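Local coordinates for protein prolyl oligopeptidase (Novosphingobium capsulatum, PDB 1YR2) that probably cleaves oligopeptides on the carboxyl side of proline, and more slowly alanine, as a serine endopeptidase of the prolyl oligopeptidase (S9A) family, at residues G185-T190 against V209-L214; Y224-E229 against T244-R249. All blocks are in the same frame, centred on the assembly; numbering follows the deposited sequence.

Interaction 1: G185-T190 against V209-L214; sequences GSDWRT and VKFSGL
Two flat groups carry this contact, the Trp188 indole and the Phe211 ring. Over one face of the indole lies the end of Lys210, with NZ 4.0 Å from the centroid of the Trp188 six-membered ring and 19° off its normal, a cation-pi contact; CE adds a CH-pi contact to the same ring. The indole edge meets the carbonyl O of Val209 close to the ring plane. One face of the Phe211 ring carries CG of Lys210, and the Asp187 carboxylate approaches that ring obliquely, OD2 3.9 Å from CZ of Phe211.

Torsions explain the lysine's path: CG is anti to the backbone N (chi1 175°), and the bend at chi3 (51°) brings CE and NZ over the indole. NZ also hydrogen-bonds to Asn240 OD1, and Phe227 offers a second cation-pi partner.

The backbone link, Arg189 N to Val209 O at 2.7 Å, is short but noticeably bent, the donor standing above the carbonyl plane. Past Trp188 and Lys210 the backbones part, and water 1 bridges them, donating to Asp187 O (2.7 Å) and accepting from Phe211 N (2.9 Å). The Arg189 guanidinium, with water 1 over one face, turns back on its own segment: NH1 donates to Ser186 O and Trp188 O, while NE forms a salt bridge with Asp166. Ser186 OG accepts from Trp188 N, an ST turn.

Strand 188-195 runs between strands 176-183 and 204-210, the latter at the edge of this beta-propeller blade, and Val209 packs against Tyr224 of strand 221-226 in the neighbouring blade.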
# COMPACT_ATOMS: atom_id res chain seq x y z
N GLY A 185 15.43 -17.79 -5.71
CA GLY A 185 14.69 -17.21 -4.60
C GLY A 185 15.44 -17.38 -3.28
O GLY A 185 14.81 -17.35 -2.23
N SER A 186 16.75 -17.56 -3.34
CA SER A 186 17.57 -17.68 -2.13
C SER A 186 17.57 -16.41 -1.27
O SER A 186 17.47 -15.29 -1.77
CB SER A 186 19.00 -18.01 -2.53
OG SER A 186 19.78 -18.19 -1.38
N ASP A 187 17.69 -16.58 0.05
CA ASP A 187 17.93 -15.43 0.95
C ASP A 187 19.40 -15.00 0.99
O ASP A 187 19.71 -13.93 1.50
CB ASP A 187 17.51 -15.78 2.38
CG ASP A 187 16.01 -15.90 2.54
OD1 ASP A 187 15.26 -15.10 1.91
OD2 ASP A 187 15.52 -16.73 3.33
N TRP A 188 20.29 -15.87 0.52
CA TRP A 188 21.72 -15.53 0.43
C TRP A 188 21.89 -14.44 -0.65
O TRP A 188 21.10 -14.37 -1.59
CB TRP A 188 22.54 -16.75 0.02
CG TRP A 188 22.66 -17.86 1.08
CD1 TRP A 188 22.23 -19.18 0.98
CD2 TRP A 188 23.28 -17.75 2.37
NE1 TRP A 188 22.53 -19.86 2.13
CE2 TRP A 188 23.18 -19.03 3.00
CE3 TRP A 188 23.92 -16.70 3.07
CZ2 TRP A 188 23.68 -19.26 4.30
CZ3 TRP A 188 24.42 -16.94 4.33
CH2 TRP A 188 24.31 -18.22 4.94
N ARG A 189 22.94 -13.64 -0.52
CA ARG A 189 23.28 -12.64 -1.50
C ARG A 189 24.75 -12.71 -1.81
O ARG A 189 25.57 -13.21 -0.99
CB ARG A 189 22.96 -11.26 -0.96
CG ARG A 189 21.50 -11.00 -0.76
CD ARG A 189 20.66 -10.93 -2.03
NE ARG A 189 19.28 -10.62 -1.71
CZ ARG A 189 18.35 -11.53 -1.46
NH1 ARG A 189 18.63 -12.81 -1.45
NH2 ARG A 189 17.13 -11.15 -1.17
N THR A 190 25.12 -12.25 -2.99
CA THR A 190 26.51 -12.05 -3.33
C THR A 190 26.64 -10.55 -3.51
O THR A 190 25.84 -9.97 -4.24
CB THR A 190 26.88 -12.70 -4.63
OG1 THR A 190 26.68 -14.13 -4.54
CG2 THR A 190 28.43 -12.45 -4.97
N VAL A 209 26.43 -13.37 2.41
CA VAL A 209 25.78 -12.17 2.88
C VAL A 209 24.30 -12.54 2.94
O VAL A 209 23.79 -13.24 2.06
CB VAL A 209 26.01 -11.06 1.87
CG1 VAL A 209 25.20 -9.85 2.20
CG2 VAL A 209 27.50 -10.74 1.77
N LYS A 210 23.64 -12.11 3.99
CA LYS A 210 22.23 -12.40 4.11
C LYS A 210 21.58 -11.46 5.07
O LYS A 210 22.16 -11.14 6.12
CB LYS A 210 22.00 -13.86 4.54
CG LYS A 210 20.52 -14.20 4.81
CD LYS A 210 20.20 -15.68 5.01
CE LYS A 210 21.04 -16.40 6.00
NZ LYS A 210 20.61 -17.85 6.07
N PHE A 211 20.39 -10.99 4.73
CA PHE A 211 19.68 -10.03 5.60
C PHE A 211 20.57 -8.86 6.03
O PHE A 211 20.64 -8.52 7.21
CB PHE A 211 19.10 -10.74 6.85
CG PHE A 211 18.16 -11.86 6.53
CD1 PHE A 211 17.26 -11.74 5.49
CD2 PHE A 211 18.16 -13.02 7.31
CE1 PHE A 211 16.42 -12.83 5.16
CE2 PHE A 211 17.33 -14.07 7.02
CZ PHE A 211 16.46 -13.97 5.92
N SER A 212 21.19 -8.22 5.04
CA SER A 212 22.22 -7.20 5.23
C SER A 212 21.87 -5.85 4.62
O SER A 212 21.16 -5.79 3.62
CB SER A 212 23.44 -7.72 4.52
OG SER A 212 24.58 -6.92 4.74
N GLY A 213 22.43 -4.81 5.18
CA GLY A 213 22.61 -3.55 4.50
C GLY A 213 23.84 -3.52 3.62
O GLY A 213 24.57 -4.52 3.48
N LEU A 214 24.06 -2.37 3.00
CA LEU A 214 25.29 -2.10 2.29
C LEU A 214 25.60 -0.72 2.80
O LEU A 214 24.78 0.20 2.64
CB LEU A 214 25.05 -2.05 0.79
CG LEU A 214 24.58 -3.30 0.11
CD1 LEU A 214 24.29 -3.00 -1.34
CD2 LEU A 214 25.59 -4.42 0.26
O HOH W 1 19.14 -11.36 2.15

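Interaction 2: Y224-E229 against T244-R249; sequences YSRFAE and TVWLHR
Phe227 O accepts two hydrogen bonds from one side chain: Arg226 reaches it side-on with NE (3.2 Å from Phe227 O) and NH2 (3.1 Å from Phe227 O). The acceptor lies near the guanidinium plane, so the pair fixes the rotation of that group. Arg226 adopts the crowded first torsion, CG between the backbone N and carbonyl carbon (chi1 62°), and bends at chi3 to make this turn.

The same side chain crosses one face of the Trp246 indole. CD of Arg226 stands 3.9 Å from the centroid of the five-membered ring, a CH-pi contact, and CG comes within 3.4 Å of CD1 of Trp246; the charged end is too distant for more than a weak cation-pi attraction. Trp246 is oriented by its own strand, NE1 donating to Thr244 OG1 at 2.7 Å.

Tyr224 lies on the same face of the sheet as Arg226, Thr244 and Trp246, its CZ 3.8 Å from CB of Trp246. Its ring and the five-membered ring of Trp246 are nearly parallel (24°) but slid apart, barely overlapping. The hydroxyl is hydrogen-bonded to Asp257 OD2, whose partner oxygen OD1 is hydrogen-bonded to His248 ND1.

Four backbone bonds bind the strands, two in each of the pairs Tyr224-Trp246 and Arg226-Thr244, all nearly along the C=O axes; Ser225-Val245 is the non-hydrogen-bonded pair between them. This antiparallel pairing joins the two inner strands of a four-stranded sheet, the form of a beta-propeller blade.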
# COMPACT_ATOMS: atom_id res chain seq x y z
N TYR A 224 28.93 -4.79 6.01
CA TYR A 224 27.89 -5.71 5.60
C TYR A 224 27.68 -6.75 6.71
O TYR A 224 28.48 -6.88 7.63
CB TYR A 224 28.27 -6.39 4.27
CG TYR A 224 29.44 -7.36 4.35
CD1 TYR A 224 30.77 -6.90 4.32
CD2 TYR A 224 29.24 -8.72 4.46
CE1 TYR A 224 31.82 -7.78 4.41
CE2 TYR A 224 30.30 -9.61 4.59
CZ TYR A 224 31.59 -9.13 4.51
OH TYR A 224 32.63 -10.03 4.56
N SER A 225 26.58 -7.47 6.62
CA SER A 225 26.29 -8.54 7.55
C SER A 225 26.28 -9.87 6.83
O SER A 225 25.88 -9.96 5.67
CB SER A 225 24.95 -8.29 8.23
OG SER A 225 24.96 -7.02 8.90
N ARG A 226 26.76 -10.90 7.52
CA ARG A 226 26.89 -12.23 6.97
C ARG A 226 26.71 -13.29 8.07
O ARG A 226 26.66 -12.98 9.25
CB ARG A 226 28.24 -12.42 6.31
CG ARG A 226 29.45 -12.31 7.24
CD ARG A 226 30.75 -12.88 6.61
NE ARG A 226 30.62 -14.33 6.59
CZ ARG A 226 31.46 -15.17 5.98
NH1 ARG A 226 32.55 -14.71 5.39
NH2 ARG A 226 31.20 -16.49 6.01
N PHE A 227 26.63 -14.54 7.62
CA PHE A 227 26.53 -15.72 8.48
C PHE A 227 27.68 -16.67 8.15
O PHE A 227 28.32 -16.53 7.13
CB PHE A 227 25.22 -16.46 8.25
CG PHE A 227 24.01 -15.69 8.69
CD1 PHE A 227 23.48 -14.68 7.88
CD2 PHE A 227 23.40 -15.97 9.89
CE1 PHE A 227 22.34 -13.93 8.29
CE2 PHE A 227 22.30 -15.25 10.29
CZ PHE A 227 21.77 -14.20 9.47
N ALA A 228 27.91 -17.63 9.02
CA ALA A 228 28.96 -18.64 8.78
C ALA A 228 28.69 -19.39 7.49
O ALA A 228 27.55 -19.64 7.14
CB ALA A 228 29.04 -19.63 9.93
N GLU A 229 29.76 -19.73 6.78
CA GLU A 229 29.64 -20.59 5.62
C GLU A 229 29.21 -21.97 6.20
O GLU A 229 29.96 -22.57 7.00
CB GLU A 229 30.95 -20.57 4.78
CG GLU A 229 31.72 -21.88 4.65
CD GLU A 229 32.02 -22.28 3.21
OE1 GLU A 229 31.17 -22.93 2.54
OE2 GLU A 229 33.13 -21.97 2.74
N THR A 244 26.78 -11.66 11.85
CA THR A 244 27.91 -10.79 12.25
C THR A 244 28.17 -9.67 11.23
O THR A 244 27.94 -9.86 10.06
CB THR A 244 29.19 -11.59 12.54
OG1 THR A 244 29.53 -12.39 11.41
CG2 THR A 244 28.95 -12.61 13.61
N VAL A 245 28.58 -8.52 11.72
CA VAL A 245 28.91 -7.35 10.90
C VAL A 245 30.42 -7.38 10.66
O VAL A 245 31.16 -7.56 11.61
CB VAL A 245 28.49 -6.05 11.58
CG1 VAL A 245 28.84 -4.83 10.69
CG2 VAL A 245 27.05 -6.06 11.88
N TRP A 246 30.82 -7.28 9.39
CA TRP A 246 32.21 -7.24 8.92
C TRP A 246 32.48 -6.03 8.03
O TRP A 246 31.54 -5.42 7.49
CB TRP A 246 32.52 -8.49 8.11
CG TRP A 246 32.43 -9.75 8.84
CD1 TRP A 246 31.29 -10.39 9.31
CD2 TRP A 246 33.54 -10.59 9.22
NE1 TRP A 246 31.64 -11.57 9.94
CE2 TRP A 246 33.00 -11.73 9.88
CE3 TRP A 246 34.94 -10.51 9.05
CZ2 TRP A 246 33.80 -12.76 10.38
CZ3 TRP A 246 35.73 -11.51 9.54
CH2 TRP A 246 35.17 -12.64 10.21
N LEU A 247 33.77 -5.74 7.85
CA LEU A 247 34.25 -4.64 7.02
C LEU A 247 35.08 -5.27 5.91
O LEU A 247 36.05 -5.99 6.16
CB LEU A 247 35.10 -3.64 7.81
CG LEU A 247 35.66 -2.44 7.05
CD1 LEU A 247 34.49 -1.52 6.66
CD2 LEU A 247 36.67 -1.70 7.89
N HIS A 248 34.69 -4.98 4.68
CA HIS A 248 35.48 -5.38 3.54
C HIS A 248 36.28 -4.20 2.99
O HIS A 248 35.71 -3.16 2.64
CB HIS A 248 34.60 -5.93 2.41
CG HIS A 248 35.38 -6.30 1.19
ND1 HIS A 248 36.33 -7.29 1.19
CD2 HIS A 248 35.39 -5.77 -0.07
CE1 HIS A 248 36.87 -7.39 -0.01
NE2 HIS A 248 36.33 -6.47 -0.79
N ARG A 249 37.58 -4.41 2.81
CA ARG A 249 38.44 -3.41 2.14
C ARG A 249 38.62 -3.70 0.66
O ARG A 249 38.95 -4.80 0.26
CB ARG A 249 39.77 -3.27 2.88
CG ARG A 249 39.57 -2.57 4.25
CD ARG A 249 40.88 -2.34 4.99
NE ARG A 249 40.69 -1.67 6.28
CZ ARG A 249 40.54 -2.31 7.43
NH1 ARG A 249 40.53 -3.64 7.50
NH2 ARG A 249 40.39 -1.59 8.52

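In the fold
Interactions 1 and 2 follow one another along the chain and belong to adjacent four-stranded blades of the N-terminal beta-propeller; their centres are 11 Å apart. Residues 209-214 make the passage between them, leaving the outermost strand 204-210 of one blade for strand 215-216 of the next. Three approaches support direct packing: Ser212 OG lies 2.8 Å from Ser225 N, a probable hydrogen bond; Val209 CG1 is 3.5 Å from Ser225 O; and Lys210 CE is 3.5 Å from Phe227 CD1. Lys210 thus meets aromatic rings of both contacts, Trp188 and Phe227. Neither contact includes Ser575, the probable nucleophile, which belongs to the alpha/beta-hydrolase domain rather than the propeller.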